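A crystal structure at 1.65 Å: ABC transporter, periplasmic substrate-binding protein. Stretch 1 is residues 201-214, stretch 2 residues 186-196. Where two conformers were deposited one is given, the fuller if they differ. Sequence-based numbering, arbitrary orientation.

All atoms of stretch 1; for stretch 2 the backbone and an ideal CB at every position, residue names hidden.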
ATOM      1  N   VAL A 201      -2.171 -14.236  13.089  1.00 15.81           N
ATOM      2  CA  VAL A 201      -2.546 -13.688  11.805  1.00 17.27           C
ATOM      3  C   VAL A 201      -1.954 -12.373  11.643  1.00 16.59           C
ATOM      4  O   VAL A 201      -1.761 -11.548  12.591  1.00 15.61           O
ATOM      5  CB  VAL A 201      -4.087 -13.533  11.605  1.00 14.95           C
ATOM      6  CG1 VAL A 201      -4.751 -12.734  12.678  1.00 18.32           C
ATOM      7  CG2 VAL A 201      -4.498 -13.138  10.164  1.00 18.31           C
ATOM      8  N   GLY A 202      -1.555 -12.131  10.395  1.00 13.45           N
ATOM      9  CA  GLY A 202      -0.977 -10.860  10.086  1.00 18.52           C
ATOM     10  C   GLY A 202      -1.137 -10.516   8.611  1.00 13.93           C
ATOM     11  O   GLY A 202      -1.864 -11.169   7.896  1.00 16.73           O
ATOM     12  N   PHE A 203      -0.518  -9.410   8.227  1.00 16.54           N
ATOM     13  CA  PHE A 203      -0.566  -8.874   6.815  1.00 13.85           C
ATOM     14  C   PHE A 203       0.856  -8.487   6.427  1.00 14.10           C
ATOM     15  O   PHE A 203       1.659  -8.001   7.250  1.00 15.52           O
ATOM     16  CB  PHE A 203      -1.551  -7.759   6.624  1.00 14.39           C
ATOM     17  CG  PHE A 203      -1.367  -6.597   7.497  1.00 14.82           C
ATOM     18  CD1 PHE A 203      -1.941  -6.558   8.762  1.00 12.96           C
ATOM     19  CD2 PHE A 203      -0.543  -5.549   7.122  1.00 16.99           C
ATOM     20  CE1 PHE A 203      -1.709  -5.529   9.634  1.00 14.75           C
ATOM     21  CE2 PHE A 203      -0.309  -4.494   8.037  1.00 16.93           C
ATOM     22  CZ  PHE A 203      -0.941  -4.493   9.282  1.00 15.13           C
ATOM     23  N   ILE A 204       1.168  -8.649   5.167  1.00 15.97           N
ATOM     24  CA  ILE A 204       2.479  -8.307   4.578  1.00 17.85           C
ATOM     25  C   ILE A 204       2.243  -7.859   3.145  1.00 16.14           C
ATOM     26  O   ILE A 204       1.229  -8.143   2.503  1.00 17.55           O
ATOM     27  CB  ILE A 204       3.420  -9.495   4.527  1.00 15.37           C
ATOM     28  CG1 ILE A 204       2.877 -10.725   3.721  1.00 14.38           C
ATOM     29  CG2 ILE A 204       3.880  -9.978   5.946  1.00 14.55           C
ATOM     30  CD1 ILE A 204       3.970 -11.870   3.696  1.00 17.40           C
ATOM     31  N   SER A 205       3.182  -7.091   2.626  1.00 17.35           N
ATOM     32  CA  SER A 205       3.185  -6.785   1.196  1.00 19.33           C
ATOM     33  C   SER A 205       3.169  -8.086   0.364  1.00 17.48           C
ATOM     34  O   SER A 205       3.831  -9.067   0.680  1.00 18.46           O
ATOM     35  CB  SER A 205       4.464  -6.027   0.818  1.00 23.28           C
ATOM     36  OG  SER A 205       4.865  -5.049   1.799  1.00 32.41           O
ATOM     37  N   ILE A 206       2.360  -8.111  -0.713  1.00 17.78           N
ATOM     38  CA  ILE A 206       2.131  -9.324  -1.424  1.00 19.18           C
ATOM     39  C   ILE A 206       3.411  -9.908  -2.028  1.00 18.30           C
ATOM     40  O   ILE A 206       3.604 -11.137  -2.022  1.00 21.39           O
ATOM     41  CB  ILE A 206       1.018  -9.072  -2.496  1.00 24.31           C
ATOM     42  CG1 ILE A 206       0.547 -10.379  -3.037  1.00 28.36           C
ATOM     43  CG2 ILE A 206       1.562  -8.102  -3.643  1.00 27.99           C
ATOM     44  CD1 ILE A 206      -0.776 -10.235  -3.698  1.00 32.68           C
ATOM     45  N   GLY A 207       4.334  -9.022  -2.373  1.00 20.64           N
ATOM     46  CA  GLY A 207       5.652  -9.407  -2.889  1.00 22.47           C
ATOM     47  C   GLY A 207       6.542 -10.105  -1.899  1.00 21.61           C
ATOM     48  O   GLY A 207       7.406 -10.898  -2.301  1.00 23.25           O
ATOM     49  N   SER A 208       6.293  -9.888  -0.602  1.00 20.29           N
ATOM     50  CA  SER A 208       7.092 -10.518   0.457  1.00 17.49           C
ATOM     51  C   SER A 208       6.644 -11.888   0.780  1.00 15.73           C
ATOM     52  O   SER A 208       7.314 -12.564   1.533  1.00 18.21           O
ATOM     53  CB  SER A 208       7.138  -9.618   1.680  1.00 22.74           C
ATOM     54  OG  SER A 208       5.914  -9.579   2.260  1.00 31.66           O
ATOM     55  N   VAL A 209       5.499 -12.384   0.266  1.00 17.70           N
ATOM     56  CA  VAL A 209       5.083 -13.731   0.506  1.00 19.28           C
ATOM     57  C   VAL A 209       6.115 -14.763   0.187  1.00 18.67           C
ATOM     58  O   VAL A 209       6.685 -14.711  -0.929  1.00 19.41           O
ATOM     59  CB  VAL A 209       3.793 -14.120  -0.231  1.00 20.29           C
ATOM     60  CG1 VAL A 209       3.414 -15.610  -0.015  1.00 21.89           C
ATOM     61  CG2 VAL A 209       2.628 -13.234   0.302  1.00 23.12           C
ATOM     62  N   ASP A 210       6.385 -15.657   1.098  1.00 17.48           N
ATOM     63  CA  ASP A 210       7.252 -16.814   0.789  1.00 20.54           C
ATOM     64  C   ASP A 210       6.740 -18.039   1.458  1.00 20.08           C
ATOM     65  O   ASP A 210       5.634 -18.011   2.050  1.00 18.49           O
ATOM     66  CB  ASP A 210       8.729 -16.458   1.103  1.00 16.22           C
ATOM     67  CG  ASP A 210       9.011 -16.299   2.571  1.00 19.08           C
ATOM     68  OD1 ASP A 210       8.253 -16.823   3.418  1.00 19.40           O
ATOM     69  OD2 ASP A 210      10.028 -15.657   2.963  1.00 22.26           O
ATOM     70  N   LYS A 211       7.444 -19.151   1.354  1.00 17.85           N
ATOM     71  CA  LYS A 211       6.898 -20.402   1.856  1.00 18.52           C
ATOM     72  C   LYS A 211       6.899 -20.561   3.359  1.00 18.23           C
ATOM     73  O   LYS A 211       6.420 -21.599   3.802  1.00 21.67           O
ATOM     74  CB  LYS A 211       7.609 -21.610   1.232  1.00 22.24           C
ATOM     75  CG  LYS A 211       7.296 -21.655  -0.314  1.00 28.19           C
ATOM     76  CD  LYS A 211       7.788 -23.043  -0.968  1.00 42.48           C
ATOM     77  CE  LYS A 211       8.266 -22.935  -2.450  1.00 53.72           C
ATOM     78  NZ  LYS A 211       9.020 -24.181  -2.940  1.00 40.88           N
ATOM     79  N   SER A 212       7.401 -19.529   4.052  1.00 15.92           N
ATOM     80  CA  SER A 212       7.454 -19.670   5.542  1.00 21.22           C
ATOM     81  C   SER A 212       6.061 -19.429   6.184  1.00 18.90           C
ATOM     82  O   SER A 212       5.907 -19.668   7.343  1.00 19.41           O
ATOM     83  CB  SER A 212       8.408 -18.681   6.183  1.00 18.96           C
ATOM     84  OG  SER A 212       8.091 -17.323   5.952  1.00 19.36           O
ATOM     85  N   VAL A 213       5.163 -18.876   5.420  1.00 18.41           N
ATOM     86  CA  VAL A 213       3.802 -18.497   5.857  1.00 18.53           C
ATOM     87  C   VAL A 213       2.781 -18.954   4.802  1.00 18.67           C
ATOM     88  O   VAL A 213       3.176 -19.276   3.671  1.00 21.73           O
ATOM     89  CB  VAL A 213       3.592 -16.977   6.052  1.00 21.64           C
ATOM     90  CG1 VAL A 213       4.496 -16.435   7.075  1.00 22.72           C
ATOM     91  CG2 VAL A 213       3.807 -16.237   4.814  1.00 17.57           C
ATOM     92  N   LYS A 214       1.514 -19.019   5.200  1.00 17.35           N
ATOM     93  CA  LYS A 214       0.437 -19.375   4.270  1.00 19.59           C
ATOM     94  C   LYS A 214      -0.383 -18.076   3.987  1.00 19.18           C
ATOM     95  O   LYS A 214      -1.018 -17.562   4.926  1.00 17.76           O
ATOM     96  CB  LYS A 214      -0.479 -20.484   4.908  1.00 18.84           C
ATOM     97  CG  LYS A 214      -1.484 -21.031   3.905  1.00 28.88           C
ATOM     98  CD  LYS A 214      -1.988 -22.381   4.245  1.00 37.07           C
ATOM     99  CE  LYS A 214      -2.887 -22.241   5.386  1.00 27.36           C
ATOM    100  NZ  LYS A 214      -4.090 -23.312   5.326  1.00 30.82           N
ATOM    101  N   UNK A 186       8.582  -5.006  10.472  1.00 16.01           N
ATOM    102  CA  UNK A 186       8.900  -5.289   9.072  1.00 17.70           C
ATOM    103  C   UNK A 186       8.125  -6.451   8.578  1.00 17.78           C
ATOM    104  O   UNK A 186       7.636  -7.326   9.358  1.00 14.41           O
ATOM    105  CB  UNK A 186      10.396  -5.550   8.883  1.00 17.70           C
ATOM    106  N   UNK A 187       8.069  -6.634   7.239  1.00 14.70           N
ATOM    107  CA  UNK A 187       7.550  -7.828   6.644  1.00 18.56           C
ATOM    108  C   UNK A 187       8.273  -9.045   7.101  1.00 17.62           C
ATOM    109  O   UNK A 187       7.698 -10.105   7.322  1.00 16.66           O
ATOM    110  CB  UNK A 187       7.607  -7.731   5.118  1.00 18.56           C
ATOM    111  N   UNK A 188       9.632  -8.934   7.223  1.00 15.20           N
ATOM    112  CA  UNK A 188      10.402 -10.061   7.592  1.00 16.39           C
ATOM    113  C   UNK A 188      10.038 -10.611   8.991  1.00 13.92           C
ATOM    114  O   UNK A 188       9.915 -11.802   9.200  1.00 16.75           O
ATOM    115  CB  UNK A 188      11.884  -9.686   7.529  1.00 16.39           C
ATOM    116  N   UNK A 189       9.859  -9.648   9.863  1.00 13.69           N
ATOM    117  CA  UNK A 189       9.639  -9.972  11.298  1.00 14.75           C
ATOM    118  C   UNK A 189       8.177 -10.481  11.369  1.00 15.40           C
ATOM    119  O   UNK A 189       7.880 -11.370  12.121  1.00 14.86           O
ATOM    120  CB  UNK A 189       9.873  -8.766  12.211  1.00 14.75           C
ATOM    121  N   UNK A 190       7.271  -9.947  10.576  1.00 15.56           N
ATOM    122  CA  UNK A 190       5.917 -10.455  10.526  1.00 15.20           C
ATOM    123  C   UNK A 190       5.881 -11.915  10.125  1.00 12.00           C
ATOM    124  O   UNK A 190       5.164 -12.707  10.710  1.00 14.92           O
ATOM    125  CB  UNK A 190       5.076  -9.624   9.555  1.00 15.20           C
ATOM    126  N   UNK A 191       6.552 -12.268   9.009  1.00 13.80           N
ATOM    127  CA  UNK A 191       6.608 -13.629   8.617  1.00 17.66           C
ATOM    128  C   UNK A 191       7.247 -14.544   9.668  1.00 14.37           C
ATOM    129  O   UNK A 191       6.677 -15.565   9.874  1.00 16.40           O
ATOM    130  CB  UNK A 191       7.369 -13.731   7.294  1.00 17.66           C
ATOM    131  N   UNK A 192       8.346 -14.135  10.277  1.00 16.74           N
ATOM    132  CA  UNK A 192       8.965 -14.951  11.317  1.00 15.61           C
ATOM    133  C   UNK A 192       7.992 -15.157  12.467  1.00 14.47           C
ATOM    134  O   UNK A 192       7.894 -16.296  12.979  1.00 15.83           O
ATOM    135  CB  UNK A 192      10.256 -14.303  11.820  1.00 15.61           C
ATOM    136  N   UNK A 193       7.302 -14.114  12.880  1.00 16.31           N
ATOM    137  CA  UNK A 193       6.312 -14.269  13.959  1.00 17.65           C
ATOM    138  C   UNK A 193       5.229 -15.202  13.628  1.00 15.78           C
ATOM    139  O   UNK A 193       4.893 -16.154  14.393  1.00 18.86           O
ATOM    140  CB  UNK A 193       5.691 -12.920  14.327  1.00 17.65           C
ATOM    141  N   UNK A 194       4.627 -15.062  12.444  1.00 14.27           N
ATOM    142  CA  UNK A 194       3.575 -15.941  11.981  1.00 15.22           C
ATOM    143  C   UNK A 194       4.076 -17.378  11.902  1.00 15.79           C
ATOM    144  O   UNK A 194       3.421 -18.325  12.244  1.00 15.02           O
ATOM    145  CB  UNK A 194       3.052 -15.478  10.619  1.00 15.22           C
ATOM    146  N   UNK A 195       5.262 -17.567  11.257  1.00 13.85           N
ATOM    147  CA  UNK A 195       5.907 -18.876  11.099  1.00 13.60           C
ATOM    148  C   UNK A 195       6.120 -19.680  12.352  1.00 13.70           C
ATOM    149  O   UNK A 195       6.032 -20.847  12.386  1.00 16.65           O
ATOM    150  CB  UNK A 195       7.270 -18.683  10.431  1.00 13.60           C
ATOM    151  N   UNK A 196       6.267 -18.961  13.436  1.00 15.72           N
ATOM    152  CA  UNK A 196       6.554 -19.551  14.747  1.00 17.95           C
ATOM    153  C   UNK A 196       5.393 -19.610  15.736  1.00 21.20           C
ATOM    154  O   UNK A 196       5.592 -20.141  16.829  1.00 20.68           O
ATOM    155  CB  UNK A 196       7.694 -18.764  15.397  1.00 17.95           C
TER

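A helix beginning at 187 crosses strand 201-205, their N-to-C directions 145° apart and the axes approaching to 8.4 Å. The helical repeat brings positions 187, 190, 191, 194 and 195 to face stretch 1.

Position 186 precedes the helix, with extended backbone angles (-168/165) and nothing of stretch 1 near its CB. A small N-capping residue, Ser, Thr, Asp or Asn, would suit. It is Ser 186, whose OG accepts from the backbone N of residue 189 at 3.0 Å.

Position 187 points toward the end of the strand, its ideal CB 3.8 Å from Ser 208 OG and 5.1 Å from Ser 205 OG. With the Ser 205 amide also nearby, a short polar side chain fits, best one that both donates and accepts. Asn 187 does both: OD1 accepts from Ser 205 N at 3.2 Å, and ND2 donates to Ser 205 OG at 3.0 Å. A water donates to OD1 and to Phe 203 O, adding a water-mediated link between helix and strand.

Positions 188 and 189 face no part of stretch 1, which places no constraint on them; they are Ser 188 and selenomethionine Met 189.

At 190 the ideal CB lies 3.8 Å from Ile 204 CG2, and Gly 202, lacking a side chain, leaves space alongside. A long, unbranched apolar side chain such as Met can reach the space at Gly 202; a shorter apolar one, such as Leu, could still pack on Ile 204. In selenomethionine Met 190, CG packs 3.4 Å from Ile 204 CG2, while SE comes within 3.8 Å of Gly 202 CA, where a CB on the glycine would clash with it.

Position 191 points toward the loop, its CB 3.9 Å from Ser 212 OG and 4.0 Å from Val 213 CG1. Farther out lie the Asp 210 carboxylate and the Ser 208 carbonyl, so a long basic side chain, Lys or Arg, is called for. Lys 191 extends NZ to a salt bridge with Asp 210 OD2 (2.9 Å) and a hydrogen bond to Ser 208 O (2.7 Å); its CG lies 3.8 Å from Ile 204 CD1.

Positions 192 and 193 do not reach stretch 1 and are unconstrained by it: Thr 192 and Leu 193.

The CB at 194 lies 3.9 Å from Val 213 CG1, suiting Val, Ile, Leu or Ala. The CG1 of Val 194 meets Val 213 CG1 at 4.0 Å, and its CG2 sits 4.2 Å from Gly 202 N.

Position 195 places its CB 3.5 Å from Ser 212 O, inviting a donor such as Asn or Gln. Asn 195 ND2 donates to Ser 212 O at 2.9 Å, nearly linear at 171°.

Position 196 points away, and stretch 1 places no constraint on it; it is His 196.

Stretch 2, residues 186-196: SNSMMKTLVNH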
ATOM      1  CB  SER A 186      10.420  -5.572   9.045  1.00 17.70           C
ATOM      2  OG  SER A 186      10.775  -6.847   9.617  1.00 16.42           O
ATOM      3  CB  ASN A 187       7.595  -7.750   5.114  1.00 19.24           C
ATOM      4  CG  ASN A 187       6.610  -6.772   4.539  1.00 17.84           C
ATOM      5  OD1 ASN A 187       5.399  -6.761   4.910  1.00 16.93           O
ATOM      6  ND2 ASN A 187       7.093  -6.039   3.486  1.00 22.47           N
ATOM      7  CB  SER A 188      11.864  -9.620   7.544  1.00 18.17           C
ATOM      8  OG  SER A 188      12.338  -9.750   6.240  0.60 23.63           O
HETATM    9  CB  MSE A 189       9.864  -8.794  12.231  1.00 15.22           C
HETATM   10  CG  MSE A 189       9.660  -9.152  13.674  1.00 16.06           C
HETATM   11 SE   MSE A 189      10.029  -7.628  14.796  1.00 23.95          SE
HETATM   12  CE  MSE A 189       9.495  -8.382  16.375  1.00 20.92           C
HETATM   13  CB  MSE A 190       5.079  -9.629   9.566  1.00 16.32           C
HETATM   14  CG  MSE A 190       3.703 -10.103   9.331  1.00 11.82           C
HETATM   15 SE   MSE A 190       2.556  -9.736  10.883  1.00 25.14          SE
HETATM   16  CE  MSE A 190       2.206  -8.127  10.734  1.00 16.57           C
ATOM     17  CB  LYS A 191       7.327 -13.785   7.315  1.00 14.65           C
ATOM     18  CG  LYS A 191       6.609 -13.124   6.140  1.00 16.28           C
ATOM     19  CD  LYS A 191       7.361 -13.332   4.719  1.00 22.13           C
ATOM     20  CE  LYS A 191       8.579 -12.465   4.629  1.00 21.98           C
ATOM     21  NZ  LYS A 191       9.336 -12.825   3.300  1.00 18.07           N
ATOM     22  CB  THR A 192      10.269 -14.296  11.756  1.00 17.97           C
ATOM     23  OG1 THR A 192      11.101 -14.222  10.573  1.00 19.79           O
ATOM     24  CG2 THR A 192      10.958 -15.150  12.749  1.00 18.20           C
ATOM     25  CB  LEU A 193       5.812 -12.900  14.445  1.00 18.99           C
ATOM     26  CG  LEU A 193       5.119 -12.880  15.781  1.00 21.73           C
ATOM     27  CD1 LEU A 193       6.052 -13.175  16.959  1.00 22.72           C
ATOM     28  CD2 LEU A 193       4.438 -11.581  15.982  1.00 23.24           C
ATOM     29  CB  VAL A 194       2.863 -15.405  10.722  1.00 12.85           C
ATOM     30  CG1 VAL A 194       1.919 -16.372  10.100  1.00 20.29           C
ATOM     31  CG2 VAL A 194       2.108 -14.152  11.012  1.00 16.84           C
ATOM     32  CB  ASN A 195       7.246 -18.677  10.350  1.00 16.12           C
ATOM     33  CG  ASN A 195       8.015 -19.938  10.269  1.00 19.17           C
ATOM     34  OD1 ASN A 195       8.760 -20.239  11.144  1.00 22.16           O
ATOM     35  ND2 ASN A 195       7.818 -20.710   9.196  1.00 18.16           N
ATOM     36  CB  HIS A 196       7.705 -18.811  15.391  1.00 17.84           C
ATOM     37  CG  HIS A 196       9.031 -19.237  14.924  1.00 25.03           C
ATOM     38  ND1 HIS A 196      10.072 -18.371  14.802  1.00 48.25           N
ATOM     39  CD2 HIS A 196       9.518 -20.445  14.565  1.00 44.16           C
ATOM     40  CE1 HIS A 196      11.153 -19.020  14.402  1.00 42.05           C
ATOM     41  NE2 HIS A 196      10.854 -20.274  14.281  1.00 27.17           N
TER
HETATM   42  O   HOH W   1       4.013  -6.367   7.222  1.00 21.06           O
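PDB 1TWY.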